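Local coordinates for Poly(A) ribonuclease pop2 (Schizosaccharomyces pombe, PDB 2P51), which removes poly(A) tails from mRNA as the catalytic 3'-exoribonuclease of the CCR4-NOT core complex, releasing 5'-AMP with the help of two metal ions, at residues V47-P55 / H236-A246; P201-S212 / I261-Y270. One frame throughout, in Å; residues are numbered along the deposited sequence. Where two conformers were deposited one is given.

Contact 1: residues V47-P55 / H236-A246; sequences VVSMDTEFP and HQAGSDALLTA. With MG (magnesium ion), chain C; MG (magnesium ion), chain B.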
loop_
_atom_site.group_PDB
_atom_site.type_symbol
_atom_site.label_atom_id
_atom_site.label_comp_id
_atom_site.label_asym_id
_atom_site.label_seq_id
_atom_site.Cartn_x
_atom_site.Cartn_y
_atom_site.Cartn_z
ATOM N N VAL A 47 1.205 5.012 -13.000
ATOM C CA VAL A 47 1.916 4.002 -12.197
ATOM C C VAL A 47 1.712 4.411 -10.723
ATOM O O VAL A 47 2.198 5.455 -10.300
ATOM C CB VAL A 47 3.387 3.844 -12.566
ATOM C CG1 VAL A 47 4.051 2.775 -11.670
ATOM C CG2 VAL A 47 3.551 3.470 -14.029
ATOM N N VAL A 48 0.944 3.590 -9.991
ATOM C CA VAL A 48 0.632 3.936 -8.597
ATOM C C VAL A 48 1.385 3.018 -7.637
ATOM O O VAL A 48 1.146 1.787 -7.725
ATOM C CB VAL A 48 -0.861 3.762 -8.348
ATOM C CG1 VAL A 48 -1.182 4.101 -6.884
ATOM C CG2 VAL A 48 -1.725 4.614 -9.291
ATOM N N SER A 49 2.225 3.551 -6.768
ATOM C CA SER A 49 2.946 2.734 -5.766
ATOM C C SER A 49 2.250 2.893 -4.430
ATOM O O SER A 49 1.852 4.051 -4.139
ATOM C CB SER A 49 4.432 3.131 -5.664
ATOM O OG SER A 49 5.019 2.900 -6.963
ATOM N N MET A 50 2.123 1.793 -3.670
ATOM C CA MET A 50 1.241 1.849 -2.500
ATOM C C MET A 50 1.873 1.154 -1.311
ATOM O O MET A 50 2.605 0.156 -1.461
ATOM C CB MET A 50 -0.117 1.204 -2.852
ATOM C CG MET A 50 -1.148 1.105 -1.761
ATOM S SD MET A 50 -0.952 -0.384 -0.730
ATOM C CE MET A 50 -1.641 -1.607 -1.875
ATOM N N ASP A 51 1.518 1.730 -0.150
ATOM C CA ASP A 51 1.819 1.105 1.134
ATOM C C ASP A 51 0.680 1.398 2.109
ATOM O O ASP A 51 -0.077 2.370 1.821
ATOM C CB ASP A 51 3.135 1.615 1.757
ATOM C CG ASP A 51 3.560 0.827 2.992
ATOM O OD1 ASP A 51 3.294 -0.402 3.022
ATOM O OD2 ASP A 51 4.150 1.473 3.880
ATOM N N THR A 52 0.575 0.644 3.209
ATOM C CA THR A 52 -0.408 1.023 4.218
ATOM C C THR A 52 0.242 0.908 5.604
ATOM O O THR A 52 1.228 0.203 5.779
ATOM C CB THR A 52 -1.677 0.135 4.270
ATOM O OG1 THR A 52 -1.357 -1.132 4.843
ATOM C CG2 THR A 52 -2.274 -0.064 2.853
ATOM N N GLU A 53 -0.283 1.643 6.583
ATOM C CA GLU A 53 0.099 1.399 7.961
ATOM C C GLU A 53 -1.181 0.921 8.693
ATOM O O GLU A 53 -2.297 1.399 8.409
ATOM C CB GLU A 53 0.674 2.628 8.653
ATOM C CG GLU A 53 1.861 3.292 7.974
ATOM C CD GLU A 53 3.044 2.391 7.761
ATOM O OE1 GLU A 53 3.352 1.536 8.599
ATOM O OE2 GLU A 53 3.709 2.540 6.690
ATOM N N PHE A 54 -1.035 0.021 9.640
ATOM C CA PHE A 54 -2.135 -0.601 10.362
ATOM C C PHE A 54 -1.566 -1.104 11.686
ATOM O O PHE A 54 -0.333 -1.093 11.862
ATOM C CB PHE A 54 -2.738 -1.726 9.521
ATOM C CG PHE A 54 -1.714 -2.732 9.027
ATOM C CD1 PHE A 54 -1.347 -3.824 9.811
ATOM C CD2 PHE A 54 -1.150 -2.583 7.757
ATOM C CE1 PHE A 54 -0.424 -4.741 9.358
ATOM C CE2 PHE A 54 -0.201 -3.488 7.309
ATOM C CZ PHE A 54 0.137 -4.568 8.120
ATOM N N PRO A 55 -2.400 -1.458 12.631
ATOM C CA PRO A 55 -1.892 -1.697 14.005
ATOM C C PRO A 55 -1.325 -3.082 14.253
ATOM O O PRO A 55 -1.510 -3.682 15.325
ATOM C CB PRO A 55 -3.116 -1.415 14.877
ATOM C CG PRO A 55 -4.313 -1.508 14.035
ATOM C CD PRO A 55 -3.886 -1.511 12.583
ATOM N N HIS A 236 8.394 4.301 7.798
ATOM C CA HIS A 236 7.293 3.714 8.538
ATOM C C HIS A 236 6.149 4.707 8.602
ATOM O O HIS A 236 5.341 4.632 9.535
ATOM C CB HIS A 236 7.786 3.214 9.921
ATOM C CG HIS A 236 6.912 2.107 10.397
ATOM N ND1 HIS A 236 7.286 0.782 10.268
ATOM C CD2 HIS A 236 5.683 2.122 10.973
ATOM C CE1 HIS A 236 6.313 0.009 10.749
ATOM N NE2 HIS A 236 5.323 0.799 11.202
ATOM N N GLN A 237 6.052 5.578 7.590
ATOM C CA GLN A 237 4.828 6.312 7.308
ATOM C C GLN A 237 4.438 5.971 5.866
ATOM O O GLN A 237 5.359 5.873 5.044
ATOM C CB GLN A 237 4.897 7.831 7.548
ATOM C CG GLN A 237 4.901 8.085 9.085
ATOM C CD GLN A 237 4.336 9.433 9.447
ATOM O OE1 GLN A 237 3.260 9.851 9.033
ATOM N NE2 GLN A 237 5.071 10.243 10.241
ATOM N N ALA A 238 3.149 5.766 5.598
ATOM C CA ALA A 238 2.807 5.110 4.318
ATOM C C ALA A 238 3.140 5.978 3.118
ATOM O O ALA A 238 3.478 5.434 2.062
ATOM C CB ALA A 238 1.366 4.683 4.272
ATOM N N GLY A 239 3.033 7.298 3.203
ATOM C CA GLY A 239 3.346 8.177 2.096
ATOM C C GLY A 239 4.778 8.014 1.667
ATOM O O GLY A 239 5.100 7.742 0.489
ATOM N N SER A 240 5.705 8.131 2.598
ATOM C CA SER A 240 7.135 8.010 2.343
ATOM C C SER A 240 7.476 6.598 1.906
ATOM O O SER A 240 8.252 6.404 0.950
ATOM C CB SER A 240 7.878 8.383 3.637
ATOM O OG SER A 240 9.273 8.218 3.437
ATOM N N ASP A 241 6.893 5.604 2.575
ATOM C CA ASP A 241 7.197 4.221 2.163
ATOM C C ASP A 241 6.698 3.940 0.737
ATOM O O ASP A 241 7.398 3.237 -0.033
ATOM C CB ASP A 241 6.571 3.217 3.120
ATOM C CG ASP A 241 7.122 3.233 4.532
ATOM O OD1 ASP A 241 8.249 3.749 4.768
ATOM O OD2 ASP A 241 6.442 2.724 5.472
ATOM N N ALA A 242 5.547 4.458 0.365
ATOM C CA ALA A 242 5.021 4.247 -0.996
ATOM C C ALA A 242 5.913 4.919 -2.011
ATOM O O ALA A 242 6.186 4.442 -3.128
ATOM C CB ALA A 242 3.594 4.808 -1.099
ATOM N N LEU A 243 6.422 6.106 -1.681
ATOM C CA LEU A 243 7.297 6.802 -2.636
ATOM C C LEU A 243 8.595 6.043 -2.807
ATOM O O LEU A 243 9.172 5.923 -3.894
ATOM C CB LEU A 243 7.573 8.207 -2.081
ATOM C CG LEU A 243 8.637 9.046 -2.809
ATOM C CD1 LEU A 243 8.260 9.257 -4.254
ATOM C CD2 LEU A 243 8.820 10.395 -2.123
ATOM N N LEU A 244 9.177 5.509 -1.707
ATOM C CA LEU A 244 10.404 4.727 -1.857
ATOM C C LEU A 244 10.179 3.479 -2.707
ATOM O O LEU A 244 11.077 3.092 -3.476
ATOM C CB LEU A 244 10.909 4.293 -0.460
ATOM C CG LEU A 244 12.357 3.828 -0.391
ATOM C CD1 LEU A 244 13.305 4.904 -0.904
ATOM C CD2 LEU A 244 12.713 3.457 1.052
ATOM N N THR A 245 8.985 2.882 -2.503
ATOM C CA THR A 245 8.580 1.734 -3.290
ATOM C C THR A 245 8.619 2.096 -4.774
ATOM O O THR A 245 9.182 1.335 -5.598
ATOM C CB THR A 245 7.165 1.284 -2.893
ATOM O OG1 THR A 245 7.234 0.842 -1.502
ATOM C CG2 THR A 245 6.682 0.077 -3.687
ATOM N N ALA A 246 8.043 3.228 -5.132
ATOM C CA ALA A 246 8.077 3.634 -6.564
ATOM C C ALA A 246 9.507 3.751 -7.061
ATOM O O ALA A 246 9.898 3.268 -8.147
ATOM C CB ALA A 246 7.379 4.969 -6.736
HETATM MG MG MG C . 5.056 1.247 5.740
HETATM MG MG MG B . 3.844 -2.366 3.215
HETATM O O HOH W 1 5.060 -0.378 -0.317
HETATM O O HOH W 2 2.800 -2.684 4.970
HETATM O O HOH W 3 3.801 -0.412 6.185
HETATM O O HOH W 4 2.793 -0.326 12.461
HETATM O O HOH W 5 4.994 -2.362 1.505
HETATM O O HOH W 6 5.393 -1.787 4.349
HETATM O O HOH W 7 4.482 -4.398 3.293
#
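E53 and D241 meet through a shared magnesium ion, with D51 as the third carboxylate ligand. The E53 side chain sets out from CB toward the helix start: CG lies 3.7 Å from A238 N, a bend at chi2 (-58°) then turns the carboxylate to the metal, CD passes near H236 O, OE2 binds the magnesium ion of chain C at 2.1 Å, and OE1 sits over one face of the H236 ring. The same ion takes D51 OD2 and D241 OD2; the latter is 3.0 Å from E53 OE2, a closeness the cation probably makes tolerable, and the E53 and D241 planes stand 66° apart. D51 OD1 reaches the second magnesium ion, making this carboxylate a bridge between the metals; D172 joins it there. This is the two-metal site of the DEDD nuclease fold, its Asp-x-Glu pair on central strand 47-53 and its last aspartate on helix 238-257. D241 OD1, turned off the metal, accepts from H236 N at 3.1 Å and pairs with R231, which fixes the carboxylate's rotation. Cut back to an alanine here, H236 would probably leave E53 OE1 with no ring beside it and water 4 with F54 O but not NE2. Further along, small side chains bring the axes of strand 47-53 and helix 238-246 within 6.5 Å. A242 CB sits 4.0 Å from M50 CA. Water 1 donates to both M50 O and T245 OG1.

Contact 2: residues P201-S212 / I261-Y270; sequences PKNYDIKYIMKS and IDSRMLNQLY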
loop_
_atom_site.group_PDB
_atom_site.type_symbol
_atom_site.label_atom_id
_atom_site.label_comp_id
_atom_site.label_asym_id
_atom_site.label_seq_id
_atom_site.Cartn_x
_atom_site.Cartn_y
_atom_site.Cartn_z
ATOM N N PRO A 201 -5.906 -5.037 -11.864
ATOM C CA PRO A 201 -5.612 -6.008 -12.896
ATOM C C PRO A 201 -4.157 -6.055 -13.332
ATOM O O PRO A 201 -3.765 -7.058 -13.946
ATOM C CB PRO A 201 -6.499 -5.557 -14.065
ATOM C CG PRO A 201 -6.749 -4.085 -13.802
ATOM C CD PRO A 201 -6.875 -3.984 -12.298
ATOM N N LYS A 202 -3.372 -5.026 -13.060
ATOM C CA LYS A 202 -1.946 -5.023 -13.408
ATOM C C LYS A 202 -1.154 -4.573 -12.196
ATOM O O LYS A 202 -1.173 -3.375 -11.866
ATOM C CB LYS A 202 -1.724 -4.081 -14.586
ATOM C CG LYS A 202 -0.261 -3.893 -14.981
ATOM C CD LYS A 202 -0.106 -3.208 -16.340
ATOM C CE LYS A 202 1.339 -3.293 -16.767
ATOM N NZ LYS A 202 2.115 -2.042 -16.772
ATOM N N ASN A 203 -0.504 -5.518 -11.539
ATOM C CA ASN A 203 0.233 -5.120 -10.319
ATOM C C ASN A 203 1.529 -5.923 -10.257
ATOM O O ASN A 203 1.641 -7.025 -10.847
ATOM C CB ASN A 203 -0.681 -5.269 -9.109
ATOM C CG ASN A 203 -1.083 -6.670 -8.758
ATOM O OD1 ASN A 203 -0.243 -7.446 -8.272
ATOM N ND2 ASN A 203 -2.318 -7.113 -8.927
ATOM N N TYR A 204 2.486 -5.341 -9.551
ATOM C CA TYR A 204 3.773 -6.004 -9.271
ATOM C C TYR A 204 4.078 -5.892 -7.775
ATOM O O TYR A 204 3.813 -4.800 -7.213
ATOM C CB TYR A 204 4.938 -5.393 -10.055
ATOM C CG TYR A 204 4.807 -5.524 -11.559
ATOM C CD1 TYR A 204 5.077 -6.731 -12.199
ATOM C CD2 TYR A 204 4.425 -4.440 -12.318
ATOM C CE1 TYR A 204 4.961 -6.860 -13.569
ATOM C CE2 TYR A 204 4.309 -4.565 -13.684
ATOM C CZ TYR A 204 4.574 -5.762 -14.307
ATOM O OH TYR A 204 4.442 -5.845 -15.692
ATOM N N ASP A 205 4.591 -6.969 -7.221
ATOM C CA ASP A 205 5.047 -6.973 -5.830
ATOM C C ASP A 205 6.570 -7.018 -5.870
ATOM O O ASP A 205 7.130 -8.059 -6.245
ATOM C CB ASP A 205 4.440 -8.150 -5.066
ATOM C CG ASP A 205 4.833 -8.166 -3.601
ATOM O OD1 ASP A 205 5.906 -7.584 -3.232
ATOM O OD2 ASP A 205 4.108 -8.763 -2.775
ATOM N N ILE A 206 7.221 -5.932 -5.489
ATOM C CA ILE A 206 8.695 -5.860 -5.566
ATOM C C ILE A 206 9.338 -6.936 -4.686
ATOM O O ILE A 206 10.442 -7.366 -5.014
ATOM C CB ILE A 206 9.176 -4.458 -5.147
ATOM C CG1 ILE A 206 8.734 -3.385 -6.144
ATOM C CG2 ILE A 206 10.689 -4.385 -4.912
ATOM C CD1 ILE A 206 9.003 -1.968 -5.619
ATOM N N LYS A 207 8.685 -7.328 -3.581
ATOM C CA LYS A 207 9.262 -8.396 -2.759
ATOM C C LYS A 207 9.252 -9.730 -3.495
ATOM O O LYS A 207 10.201 -10.537 -3.416
ATOM C CB LYS A 207 8.481 -8.590 -1.451
ATOM C CG LYS A 207 9.087 -9.669 -0.530
ATOM C CD LYS A 207 10.288 -9.215 0.252
ATOM C CE LYS A 207 10.835 -10.398 1.083
ATOM N NZ LYS A 207 12.187 -10.019 1.595
ATOM N N TYR A 208 8.151 -9.983 -4.205
ATOM C CA TYR A 208 8.128 -11.179 -5.021
ATOM C C TYR A 208 9.252 -11.119 -6.064
ATOM O O TYR A 208 9.987 -12.068 -6.305
ATOM C CB TYR A 208 6.761 -11.324 -5.732
ATOM C CG TYR A 208 6.760 -12.463 -6.741
ATOM C CD1 TYR A 208 6.557 -13.774 -6.287
ATOM C CD2 TYR A 208 6.955 -12.266 -8.124
ATOM C CE1 TYR A 208 6.556 -14.814 -7.199
ATOM C CE2 TYR A 208 6.958 -13.318 -9.024
ATOM C CZ TYR A 208 6.754 -14.597 -8.543
ATOM O OH TYR A 208 6.745 -15.668 -9.396
ATOM N N ILE A 209 9.377 -9.975 -6.748
ATOM C CA ILE A 209 10.403 -9.845 -7.785
ATOM C C ILE A 209 11.799 -10.010 -7.181
ATOM O O ILE A 209 12.603 -10.818 -7.702
ATOM C CB ILE A 209 10.269 -8.493 -8.515
ATOM C CG1 ILE A 209 8.928 -8.312 -9.199
ATOM C CG2 ILE A 209 11.444 -8.367 -9.501
ATOM C CD1 ILE A 209 8.678 -6.939 -9.811
ATOM N N MET A 210 12.088 -9.285 -6.088
ATOM C CA MET A 210 13.452 -9.293 -5.566
ATOM C C MET A 210 13.748 -10.623 -4.895
ATOM O O MET A 210 14.816 -11.190 -5.194
ATOM C CB MET A 210 13.735 -8.135 -4.596
ATOM C CG MET A 210 13.685 -6.789 -5.330
ATOM S SD MET A 210 15.137 -6.649 -6.409
ATOM C CE MET A 210 16.359 -6.140 -5.183
ATOM N N LYS A 211 12.909 -11.115 -4.011
ATOM C CA LYS A 211 13.275 -12.348 -3.295
ATOM C C LYS A 211 12.923 -13.579 -4.106
ATOM O O LYS A 211 13.808 -14.409 -4.322
ATOM C CB LYS A 211 12.585 -12.437 -1.938
ATOM C CG LYS A 211 13.021 -13.745 -1.221
ATOM C CD LYS A 211 12.546 -13.900 0.158
ATOM C CE LYS A 211 13.020 -15.207 0.802
ATOM N NZ LYS A 211 14.466 -15.460 0.614
ATOM N N SER A 212 11.683 -13.741 -4.538
ATOM C CA SER A 212 11.287 -15.012 -5.159
ATOM C C SER A 212 11.937 -15.250 -6.521
ATOM O O SER A 212 12.258 -16.400 -6.855
ATOM C CB SER A 212 9.756 -15.095 -5.281
ATOM O OG SER A 212 9.189 -15.016 -3.971
ATOM N N ILE A 261 9.698 -4.690 -17.602
ATOM C CA ILE A 261 9.544 -5.767 -16.605
ATOM C C ILE A 261 9.063 -7.062 -17.243
ATOM O O ILE A 261 8.228 -7.081 -18.148
ATOM C CB ILE A 261 8.553 -5.384 -15.489
ATOM C CG1 ILE A 261 9.036 -4.275 -14.550
ATOM C CG2 ILE A 261 8.176 -6.568 -14.600
ATOM C CD1 ILE A 261 9.979 -4.782 -13.474
ATOM N N ASP A 262 9.543 -8.207 -16.821
ATOM C CA ASP A 262 9.162 -9.522 -17.313
ATOM C C ASP A 262 7.728 -9.821 -16.934
ATOM O O ASP A 262 7.326 -9.702 -15.758
ATOM C CB ASP A 262 10.139 -10.529 -16.699
ATOM C CG ASP A 262 10.054 -11.939 -17.236
ATOM O OD1 ASP A 262 9.013 -12.563 -16.971
ATOM O OD2 ASP A 262 10.979 -12.441 -17.943
ATOM N N SER A 263 6.916 -10.237 -17.854
ATOM C CA SER A 263 5.458 -10.385 -17.685
ATOM C C SER A 263 5.180 -11.517 -16.733
ATOM O O SER A 263 4.066 -11.543 -16.154
ATOM C CB SER A 263 4.809 -10.617 -19.054
ATOM O OG SER A 263 5.098 -11.959 -19.503
ATOM N N ARG A 264 6.117 -12.417 -16.458
ATOM C CA ARG A 264 5.874 -13.502 -15.489
ATOM C C ARG A 264 5.757 -13.001 -14.066
ATOM O O ARG A 264 5.415 -13.668 -13.091
ATOM C CB ARG A 264 6.980 -14.574 -15.566
ATOM C CG ARG A 264 6.938 -15.278 -16.930
ATOM C CD ARG A 264 8.095 -16.230 -17.149
ATOM N NE ARG A 264 9.304 -15.448 -17.410
ATOM C CZ ARG A 264 10.463 -16.005 -17.753
ATOM N NH1 ARG A 264 10.534 -17.327 -17.869
ATOM N NH2 ARG A 264 11.505 -15.229 -17.971
ATOM N N MET A 265 6.047 -11.716 -13.888
ATOM C CA MET A 265 5.856 -11.287 -12.506
ATOM C C MET A 265 4.568 -10.582 -12.204
ATOM O O MET A 265 4.358 -10.222 -11.052
ATOM C CB MET A 265 7.080 -10.413 -12.264
ATOM C CG MET A 265 8.218 -11.564 -12.222
ATOM S SD MET A 265 9.599 -10.589 -12.176
ATOM C CE MET A 265 11.108 -10.957 -11.496
ATOM N N LEU A 266 3.794 -10.423 -13.260
ATOM C CA LEU A 266 2.506 -9.788 -13.058
ATOM C C LEU A 266 1.589 -10.543 -12.072
ATOM O O LEU A 266 1.351 -11.744 -12.149
ATOM C CB LEU A 266 1.790 -9.718 -14.417
ATOM C CG LEU A 266 0.769 -8.632 -14.686
ATOM C CD1 LEU A 266 1.284 -7.203 -14.505
ATOM C CD2 LEU A 266 0.231 -8.786 -16.118
ATOM N N ASN A 267 1.024 -9.760 -11.154
ATOM C CA ASN A 267 0.014 -10.194 -10.189
ATOM C C ASN A 267 0.515 -11.339 -9.324
ATOM O O ASN A 267 -0.294 -12.202 -8.942
ATOM C CB ASN A 267 -1.304 -10.549 -10.899
ATOM C CG ASN A 267 -1.808 -9.365 -11.712
ATOM O OD1 ASN A 267 -1.295 -8.247 -11.694
ATOM N ND2 ASN A 267 -2.835 -9.608 -12.483
ATOM N N GLN A 268 1.786 -11.380 -8.985
ATOM C CA GLN A 268 2.235 -12.422 -8.061
ATOM C C GLN A 268 2.515 -11.767 -6.705
ATOM O O GLN A 268 3.375 -10.885 -6.627
ATOM C CB GLN A 268 3.505 -13.135 -8.536
ATOM C CG GLN A 268 3.421 -13.728 -9.956
ATOM C CD GLN A 268 2.321 -14.757 -10.006
ATOM O OE1 GLN A 268 2.323 -15.648 -9.170
ATOM N NE2 GLN A 268 1.366 -14.644 -10.953
ATOM N N LEU A 269 1.826 -12.188 -5.650
ATOM C CA LEU A 269 2.049 -11.552 -4.355
ATOM C C LEU A 269 3.053 -12.342 -3.548
ATOM O O LEU A 269 2.960 -13.583 -3.517
ATOM C CB LEU A 269 0.728 -11.459 -3.583
ATOM C CG LEU A 269 -0.429 -10.709 -4.238
ATOM C CD1 LEU A 269 -1.515 -10.518 -3.194
ATOM C CD2 LEU A 269 0.071 -9.394 -4.779
ATOM N N TYR A 270 4.016 -11.697 -2.894
ATOM C CA TYR A 270 4.980 -12.454 -2.100
ATOM C C TYR A 270 4.321 -13.252 -0.998
ATOM O O TYR A 270 3.497 -12.778 -0.250
ATOM C CB TYR A 270 5.993 -11.481 -1.476
ATOM C CG TYR A 270 7.038 -12.250 -0.685
ATOM C CD1 TYR A 270 7.977 -13.007 -1.376
ATOM C CD2 TYR A 270 7.057 -12.197 0.706
ATOM C CE1 TYR A 270 8.931 -13.700 -0.646
ATOM C CE2 TYR A 270 8.000 -12.880 1.429
ATOM C CZ TYR A 270 8.925 -13.644 0.746
ATOM O OH TYR A 270 9.888 -14.335 1.442
HETATM O O HOH W 8 4.832 -9.440 -8.494
HETATM O O HOH W 9 6.459 -15.558 -11.974
#
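N267 grips the backbone of 201-203 with both ends of its amide. OD1 takes N203 N at 2.8 Å, nearly along the C=O axis, while ND2 gives to P201 O at 3.1 Å, the acceptor lying in the amide plane but the donor standing above the P201 carbonyl plane. N267 N adds a straight bond to N203 O (171°). At the other end, D205 OD2 accepts from Y270 N at 2.9 Å, from above the carboxylate plane. One face of each of two rings carries an aliphatic carbon. Q268 CB sits over the centre of the Y208 ring, 3.4 Å from its centroid, a CH-pi contact, with M265 CG at that ring's edge. K207 CG, placed by a chi1 of -178° that carries it away from the backbone N, lies over Y270, 3.5 Å from the centroid. Beyond the Y208 edge, M265 runs extended to I209, its CE 3.3 Å from I209 CG2, a tight fit, while I261 CG2 and L266 CD1 meet the Y204 ring. Behind this shell, D205 is N-cap of helix 206-213, OD1 taking K207 N; H168 N also reaches OD1, and the S169 hydroxyl OD2. A type II turn from M265 to Q268 presents N267, whose carbonyl is bonded by Y193 of helix 189-199. Water 8 accepts from D205 N and lies within bonding distance of M265 O and Q268 O. D262 makes an Asx turn to R264 N and is gripped side-on by the R264 guanidinium. The loop after helix 238-257 thus lies along edge strand 203-205 and the N-capped helix of the DEDD nuclease fold.

The centres of contact 1 and contact 2 lie about 17 Å apart, and both reach the same mixed six-stranded sheet: contact 1 through central strand 47-53, contact 2 through edge strand 203-205, with strand 163-166 between them. Their segments alternate along the chain, in the order 47-55, 201-212, 236-246, 261-270, so each contact closes a loop that crosses the other. Helix 238-257 connects them, supplying D241 to one magnesium ion and, further on, F249 and F257 to pack on I261 and M265; T245 O also touches I206 CD1 at 3.3 Å. Contact 1 thus builds the buried catalytic centre, whereas contact 2 fastens the loop after that helix to the sheet's margin, with the side chain of D205 about 9 Å from a magnesium ion.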